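Local coordinates for putative TetR-family transcriptional regulator (Streptomyces coelicolor, PDB 2HXO), which probably binds operator DNA through an N-terminal helix-turn-helix domain and so regulates transcription, at residues Ala24-Glu27 and Leu28-Val32; Ala109-Leu112 and Ala113-Leu116; Arg210-Asp214 and Arg215-Leu219. All coordinates share one frame; numbering follows the deposited sequence.

Interaction 1: Ala24-Glu27 and Leu28-Val32; sequences AAVE and LLDTV
Ala24 accepts the backbone N-H of Leu28 one turn further along helix 18-31, the first helix of the TetR-type DNA-binding domain, packed on helix 39-46 of the predicted helix-turn-helix motif. The Leu28 N to Ala24 O bond measures 3.0 Å, and CG of Leu28 comes within 3.3 Å of Ala24 O while its side chain packs on Leu37, Ala41 and Arg45. Ala25 repeats the pattern with Leu29, whose N lies 2.7 Å from Ala25 O. Both residues face helix 60-76, Ala25 on Leu63 and Leu29 on Leu64 and Ala67, so the two halves of the turn present small and branched side chains to the domain core. Val26 and Asp30 run alongside each other: CG1 of Val26, anti to its own backbone N (chi1 174°), comes within 3.7 Å of Asp30 OD1. The other carboxylate oxygen, OD2, is hydrogen-bonded by Trp107 NE1 and His105 ND1, which ties this part of the helix to the region where helix 107-118 begins. Glu27 closes the series. Its carbonyl accepts from Thr31 N at 3.1 Å, and the Thr31 hydroxyl, OG1, turned back over the helix, lies 3.1 Å from Glu27 O and 3.2 Å from Leu28 O.

Interaction 2: Ala109-Leu112 and Ala113-Leu116; sequences ATQL and ATQL
Ala113 opens the second half of this stretch of helix 107-118 with a weak bond, its N 3.4 Å from Ala109 O, while its methyl carbon CB lies 3.6 Å from Thr110 O and also packs on Gln163 of the second subunit. Thr114 makes two bonds to the preceding turn. Its N donates to Thr110 O, and its hydroxyl donates to Gln111 O over an OG1 to O distance of 2.7 Å. The side chain puts OG1 between the backbone N and the carbonyl carbon (chi1 52°), which folds the hydroxyl back against the helix; it arrives above the carbonyl plane, with a C=O...OG1 angle of 105°. Gln115 N reaches that same oxygen, 2.8 Å away, from the same face of its plane. The Gln115 side chain, bent beyond CG, packs on Val124 of helix 124-138. Leu116 N donates to Leu112 O over 3.0 Å, the next bond of the helix, and the leucine side chain packs on Ala125 and Leu158 of its own chain and on Gln163 of the second subunit. Two donors on one carbonyl would be expected to polarise Gln111 O somewhat, and the Thr114 hydroxyl proton is used within its own helix.

Interaction 3: Arg210-Asp214 and Arg215-Leu219; sequences RGHDD and REQFL
The backbone passes from the extended conformation of His212 and Asp213 (psi 119° and 122°) into helix 214-230, where Gln217 N donates to Asp213 O and Phe218 N to Asp214 O, the latter over 2.8 Å. Asp213 occupies the N-cap. With CG anti to its backbone N (chi1 180°), its carboxylate swings forward over the first turn: OD1 accepts from Arg215 N at 3.2 Å and OD2 from Glu216 N at 3.4 Å, both weak bonds. Each oxygen thus has its own N-H, and the positive end of the helix dipole would be expected to offset part of the repulsion between Asp213 OD2 and Glu216 OE2, 4.0 Å apart. Arg215 stretches away to a salt bridge with Asp100. His212 and Gln217 cross at a slant. His212 NE2 donates to Gln217 OE1 over 3.3 Å, in the amide's carbonyl plane and on a lone pair, and CB of Gln217 lies 3.3 Å from the same nitrogen. Gln217 NE2 donates to Thr148 O of the second subunit, so the pair joins the helix start to the dimer partner. Replacing this histidine with an alanine would probably leave Gln217 OE1 without this donor, the amide then relying on its NE2 bond, and cost the edge-to-face contact with Phe147 of that subunit. Side-chain capping by an aspartate just ahead of the first turn is the classic N-cap motif.

In the fold
The three contacts follow one another along the chain without overlap. Interaction 1 lies on helix 18-31, in the DNA-binding part, while interactions 2 and 3 both belong to the C-terminal, TetR-type part, on helix 107-118 and at the start of helix 214-230. Centres of interaction 1 and interaction 2 are 17 Å apart, with about 6 Å between nearest atoms; helix 60-76 packs against both. Interaction 3 lies farther off, its centre 28 Å from that of interaction 1 and 23 Å from that of interaction 2. Helix 146-166 is a neighbour of both interaction 2 and interaction 3, and each also meets the second subunit. Helix 60-76 and the Asp30 bonds to His105 and Trp107 thus join the probable DNA-binding part to the part that meets the second subunit.

Interaction 1: Ala24-Glu27 and Leu28-Val32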
loop_
_atom_site.group_PDB
_atom_site.type_symbol
_atom_site.label_atom_id
_atom_site.label_comp_id
_atom_site.label_asym_id
_atom_site.label_seq_id
_atom_site.Cartn_x
_atom_site.Cartn_y
_atom_site.Cartn_z
ATOM N N ALA A 24 -18.767 17.531 9.075
ATOM C CA ALA A 24 -18.396 18.684 8.264
ATOM C C ALA A 24 -17.029 18.509 7.610
ATOM O O ALA A 24 -16.861 18.784 6.426
ATOM C CB ALA A 24 -18.406 19.947 9.118
ATOM N N ALA A 25 -16.051 18.057 8.386
ATOM C CA ALA A 25 -14.706 17.854 7.861
ATOM C C ALA A 25 -14.705 16.784 6.759
ATOM O O ALA A 25 -14.001 16.914 5.752
ATOM C CB ALA A 25 -13.759 17.459 8.994
ATOM N N VAL A 26 -15.493 15.729 6.952
ATOM C CA VAL A 26 -15.586 14.663 5.963
ATOM C C VAL A 26 -16.122 15.228 4.635
ATOM O O VAL A 26 -15.536 15.002 3.570
ATOM C CB VAL A 26 -16.519 13.522 6.452
ATOM C CG1 VAL A 26 -16.714 12.491 5.338
ATOM C CG2 VAL A 26 -15.927 12.858 7.690
ATOM N N GLU A 27 -17.229 15.965 4.706
ATOM C CA GLU A 27 -17.833 16.568 3.520
ATOM C C GLU A 27 -16.797 17.410 2.794
ATOM O O GLU A 27 -16.665 17.344 1.571
ATOM C CB GLU A 27 -19.017 17.456 3.915
ATOM C CG GLU A 27 -20.103 16.739 4.692
ATOM C CD GLU A 27 -21.196 17.677 5.166
ATOM O OE1 GLU A 27 -20.880 18.661 5.875
ATOM O OE2 GLU A 27 -22.374 17.429 4.830
ATOM N N LEU A 28 -16.063 18.207 3.558
ATOM C CA LEU A 28 -15.030 19.055 2.991
ATOM C C LEU A 28 -13.914 18.205 2.400
ATOM O O LEU A 28 -13.437 18.476 1.302
ATOM C CB LEU A 28 -14.461 19.992 4.065
ATOM C CG LEU A 28 -15.419 21.070 4.596
ATOM C CD1 LEU A 28 -14.758 21.834 5.742
ATOM C CD2 LEU A 28 -15.796 22.021 3.459
ATOM N N LEU A 29 -13.496 17.174 3.129
ATOM C CA LEU A 29 -12.432 16.307 2.642
ATOM C C LEU A 29 -12.834 15.648 1.327
ATOM O O LEU A 29 -11.994 15.432 0.449
ATOM C CB LEU A 29 -12.091 15.240 3.692
ATOM C CG LEU A 29 -11.225 15.708 4.872
ATOM C CD1 LEU A 29 -11.107 14.600 5.899
ATOM C CD2 LEU A 29 -9.847 16.114 4.375
ATOM N N ASP A 30 -14.120 15.341 1.196
ATOM C CA ASP A 30 -14.640 14.703 -0.006
ATOM C C ASP A 30 -14.668 15.647 -1.205
ATOM O O ASP A 30 -14.409 15.231 -2.338
ATOM C CB ASP A 30 -16.056 14.177 0.251
ATOM C CG ASP A 30 -16.078 12.978 1.185
ATOM O OD1 ASP A 30 -17.176 12.598 1.639
ATOM O OD2 ASP A 30 -15.001 12.408 1.455
ATOM N N THR A 31 -14.969 16.920 -0.948
ATOM C CA THR A 31 -15.065 17.930 -2.004
ATOM C C THR A 31 -13.786 18.723 -2.279
ATOM O O THR A 31 -13.314 18.760 -3.414
ATOM C CB THR A 31 -16.192 18.924 -1.683
ATOM O OG1 THR A 31 -15.907 19.562 -0.432
ATOM C CG2 THR A 31 -17.532 18.201 -1.571
ATOM N N VAL A 32 -13.227 19.355 -1.251
ATOM C CA VAL A 32 -12.015 20.152 -1.428
ATOM C C VAL A 32 -10.712 19.474 -1.007
ATOM O O VAL A 32 -9.624 20.008 -1.247
ATOM C CB VAL A 32 -12.129 21.518 -0.693
ATOM C CG1 VAL A 32 -13.155 22.404 -1.396
ATOM C CG2 VAL A 32 -12.531 21.313 0.755
#

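Interaction 2: Ala109-Leu112 and Ala113-Leu116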
loop_
_atom_site.group_PDB
_atom_site.type_symbol
_atom_site.label_atom_id
_atom_site.label_comp_id
_atom_site.label_asym_id
_atom_site.label_seq_id
_atom_site.Cartn_x
_atom_site.Cartn_y
_atom_site.Cartn_z
ATOM N N ALA A 109 -7.163 6.842 2.088
ATOM C CA ALA A 109 -5.945 6.051 1.946
ATOM C C ALA A 109 -4.703 6.764 2.471
ATOM O O ALA A 109 -3.857 6.154 3.125
ATOM C CB ALA A 109 -5.740 5.667 0.483
ATOM N N THR A 110 -4.597 8.055 2.178
ATOM C CA THR A 110 -3.458 8.845 2.620
ATOM C C THR A 110 -3.459 9.013 4.137
ATOM O O THR A 110 -2.410 8.949 4.777
ATOM C CB THR A 110 -3.466 10.250 1.964
ATOM O OG1 THR A 110 -3.381 10.111 0.539
ATOM C CG2 THR A 110 -2.278 11.080 2.452
ATOM N N GLN A 111 -4.641 9.226 4.709
ATOM C CA GLN A 111 -4.750 9.413 6.146
ATOM C C GLN A 111 -4.384 8.161 6.926
ATOM O O GLN A 111 -3.830 8.252 8.023
ATOM C CB GLN A 111 -6.158 9.879 6.517
ATOM C CG GLN A 111 -6.415 11.324 6.141
ATOM C CD GLN A 111 -5.294 12.227 6.609
ATOM O OE1 GLN A 111 -4.925 12.209 7.782
ATOM N NE2 GLN A 111 -4.743 13.022 5.693
ATOM N N LEU A 112 -4.685 6.994 6.360
ATOM C CA LEU A 112 -4.358 5.732 7.015
ATOM C C LEU A 112 -2.842 5.527 7.070
ATOM O O LEU A 112 -2.306 5.030 8.063
ATOM C CB LEU A 112 -5.015 4.568 6.277
ATOM C CG LEU A 112 -6.540 4.474 6.348
ATOM C CD1 LEU A 112 -7.015 3.377 5.407
ATOM C CD2 LEU A 112 -6.987 4.187 7.775
ATOM N N ALA A 113 -2.150 5.918 6.005
ATOM C CA ALA A 113 -0.696 5.784 5.965
ATOM C C ALA A 113 -0.062 6.689 7.018
ATOM O O ALA A 113 0.880 6.299 7.706
ATOM C CB ALA A 113 -0.173 6.151 4.580
ATOM N N THR A 114 -0.580 7.907 7.130
ATOM C CA THR A 114 -0.074 8.867 8.100
ATOM C C THR A 114 -0.462 8.427 9.501
ATOM O O THR A 114 0.267 8.656 10.461
ATOM C CB THR A 114 -0.640 10.276 7.833
ATOM O OG1 THR A 114 -2.066 10.210 7.742
ATOM C CG2 THR A 114 -0.078 10.831 6.533
ATOM N N GLN A 115 -1.613 7.773 9.600
ATOM C CA GLN A 115 -2.120 7.289 10.872
ATOM C C GLN A 115 -1.209 6.201 11.431
ATOM O O GLN A 115 -0.984 6.133 12.639
ATOM C CB GLN A 115 -3.529 6.733 10.682
ATOM C CG GLN A 115 -4.353 6.660 11.942
ATOM C CD GLN A 115 -4.844 8.016 12.410
ATOM O OE1 GLN A 115 -4.730 8.272 13.706
ATOM N NE2 GLN A 115 -5.334 8.818 11.617
ATOM N N LEU A 116 -0.676 5.358 10.550
ATOM C CA LEU A 116 0.196 4.265 10.972
ATOM C C LEU A 116 1.677 4.627 10.954
ATOM O O LEU A 116 2.522 3.815 11.331
ATOM C CB LEU A 116 -0.015 3.040 10.081
ATOM C CG LEU A 116 -1.448 2.677 9.696
ATOM C CD1 LEU A 116 -1.438 1.357 8.956
ATOM C CD2 LEU A 116 -2.325 2.595 10.925
#

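Interaction 3: Arg210-Asp214 and Arg215-Leu219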
loop_
_atom_site.group_PDB
_atom_site.type_symbol
_atom_site.label_atom_id
_atom_site.label_comp_id
_atom_site.label_asym_id
_atom_site.label_seq_id
_atom_site.Cartn_x
_atom_site.Cartn_y
_atom_site.Cartn_z
ATOM N N ARG A 210 -7.753 -6.984 -19.272
ATOM C CA ARG A 210 -9.016 -6.394 -19.708
ATOM C C ARG A 210 -10.184 -7.086 -19.017
ATOM O O ARG A 210 -10.313 -8.306 -19.085
ATOM C CB ARG A 210 -9.149 -6.544 -21.229
ATOM C CG ARG A 210 -10.140 -5.594 -21.903
ATOM C CD ARG A 210 -9.983 -5.666 -23.421
ATOM N NE ARG A 210 -8.574 -5.570 -23.814
ATOM C CZ ARG A 210 -8.113 -5.794 -25.042
ATOM N NH1 ARG A 210 -8.950 -6.130 -26.017
ATOM N NH2 ARG A 210 -6.813 -5.699 -25.293
ATOM N N GLY A 211 -11.028 -6.307 -18.350
ATOM C CA GLY A 211 -12.168 -6.888 -17.662
ATOM C C GLY A 211 -11.801 -7.454 -16.301
ATOM O O GLY A 211 -12.597 -8.140 -15.653
ATOM N N HIS A 212 -10.577 -7.177 -15.874
ATOM C CA HIS A 212 -10.099 -7.636 -14.582
ATOM C C HIS A 212 -10.778 -6.789 -13.515
ATOM O O HIS A 212 -10.616 -5.570 -13.495
ATOM C CB HIS A 212 -8.577 -7.473 -14.506
ATOM C CG HIS A 212 -8.038 -7.444 -13.110
ATOM N ND1 HIS A 212 -7.594 -6.284 -12.509
ATOM C CD2 HIS A 212 -7.895 -8.426 -12.188
ATOM C CE1 HIS A 212 -7.199 -6.554 -11.277
ATOM N NE2 HIS A 212 -7.370 -7.847 -11.058
ATOM N N ASP A 213 -11.551 -7.428 -12.642
ATOM C CA ASP A 213 -12.247 -6.710 -11.578
ATOM C C ASP A 213 -11.333 -6.517 -10.372
ATOM O O ASP A 213 -10.824 -7.482 -9.799
ATOM C CB ASP A 213 -13.519 -7.460 -11.160
ATOM C CG ASP A 213 -14.281 -6.746 -10.041
ATOM O OD1 ASP A 213 -14.072 -5.525 -9.849
ATOM O OD2 ASP A 213 -15.099 -7.397 -9.359
ATOM N N ASP A 214 -11.127 -5.261 -9.996
ATOM C CA ASP A 214 -10.265 -4.924 -8.872
ATOM C C ASP A 214 -10.799 -5.490 -7.555
ATOM O O ASP A 214 -10.057 -6.103 -6.793
ATOM C CB ASP A 214 -10.129 -3.403 -8.758
ATOM C CG ASP A 214 -9.563 -2.770 -10.016
ATOM O OD1 ASP A 214 -8.367 -2.994 -10.310
ATOM O OD2 ASP A 214 -10.317 -2.054 -10.715
ATOM N N ARG A 215 -12.088 -5.281 -7.304
ATOM C CA ARG A 215 -12.734 -5.740 -6.081
ATOM C C ARG A 215 -12.559 -7.241 -5.859
ATOM O O ARG A 215 -12.244 -7.683 -4.749
ATOM C CB ARG A 215 -14.224 -5.373 -6.117
ATOM C CG ARG A 215 -14.993 -5.528 -4.794
ATOM C CD ARG A 215 -16.236 -4.638 -4.830
ATOM N NE ARG A 215 -16.803 -4.342 -3.515
ATOM C CZ ARG A 215 -17.462 -5.222 -2.764
ATOM N NH1 ARG A 215 -17.640 -6.465 -3.196
ATOM N NH2 ARG A 215 -17.949 -4.854 -1.582
ATOM N N GLU A 216 -12.767 -8.027 -6.909
ATOM C CA GLU A 216 -12.609 -9.470 -6.795
ATOM C C GLU A 216 -11.144 -9.823 -6.576
ATOM O O GLU A 216 -10.818 -10.766 -5.853
ATOM C CB GLU A 216 -13.141 -10.163 -8.048
ATOM C CG GLU A 216 -14.666 -10.123 -8.143
ATOM C CD GLU A 216 -15.344 -10.564 -6.848
ATOM O OE1 GLU A 216 -15.245 -11.764 -6.495
ATOM O OE2 GLU A 216 -15.970 -9.705 -6.176
ATOM N N GLN A 217 -10.259 -9.071 -7.214
ATOM C CA GLN A 217 -8.836 -9.303 -7.055
ATOM C C GLN A 217 -8.529 -9.114 -5.568
ATOM O O GLN A 217 -7.881 -9.952 -4.934
ATOM C CB GLN A 217 -8.041 -8.287 -7.880
ATOM C CG GLN A 217 -6.537 -8.369 -7.654
ATOM C CD GLN A 217 -6.005 -9.743 -7.989
ATOM O OE1 GLN A 217 -6.212 -10.229 -9.099
ATOM N NE2 GLN A 217 -5.324 -10.385 -7.027
ATOM N N PHE A 218 -9.013 -8.002 -5.029
ATOM C CA PHE A 218 -8.836 -7.651 -3.636
ATOM C C PHE A 218 -9.212 -8.803 -2.712
ATOM O O PHE A 218 -8.406 -9.223 -1.878
ATOM C CB PHE A 218 -9.686 -6.427 -3.308
ATOM C CG PHE A 218 -9.510 -5.928 -1.896
ATOM C CD1 PHE A 218 -8.266 -5.480 -1.455
ATOM C CD2 PHE A 218 -10.581 -5.923 -1.004
ATOM C CE1 PHE A 218 -8.084 -5.034 -0.147
ATOM C CE2 PHE A 218 -10.410 -5.481 0.307
ATOM C CZ PHE A 218 -9.148 -5.032 0.736
ATOM N N LEU A 219 -10.428 -9.322 -2.871
ATOM C CA LEU A 219 -10.917 -10.434 -2.055
ATOM C C LEU A 219 -10.139 -11.729 -2.246
ATOM O O LEU A 219 -10.011 -12.516 -1.309
ATOM C CB LEU A 219 -12.395 -10.703 -2.339
ATOM C CG LEU A 219 -13.395 -9.677 -1.804
ATOM C CD1 LEU A 219 -14.816 -10.125 -2.145
ATOM C CD2 LEU A 219 -13.223 -9.537 -0.290
#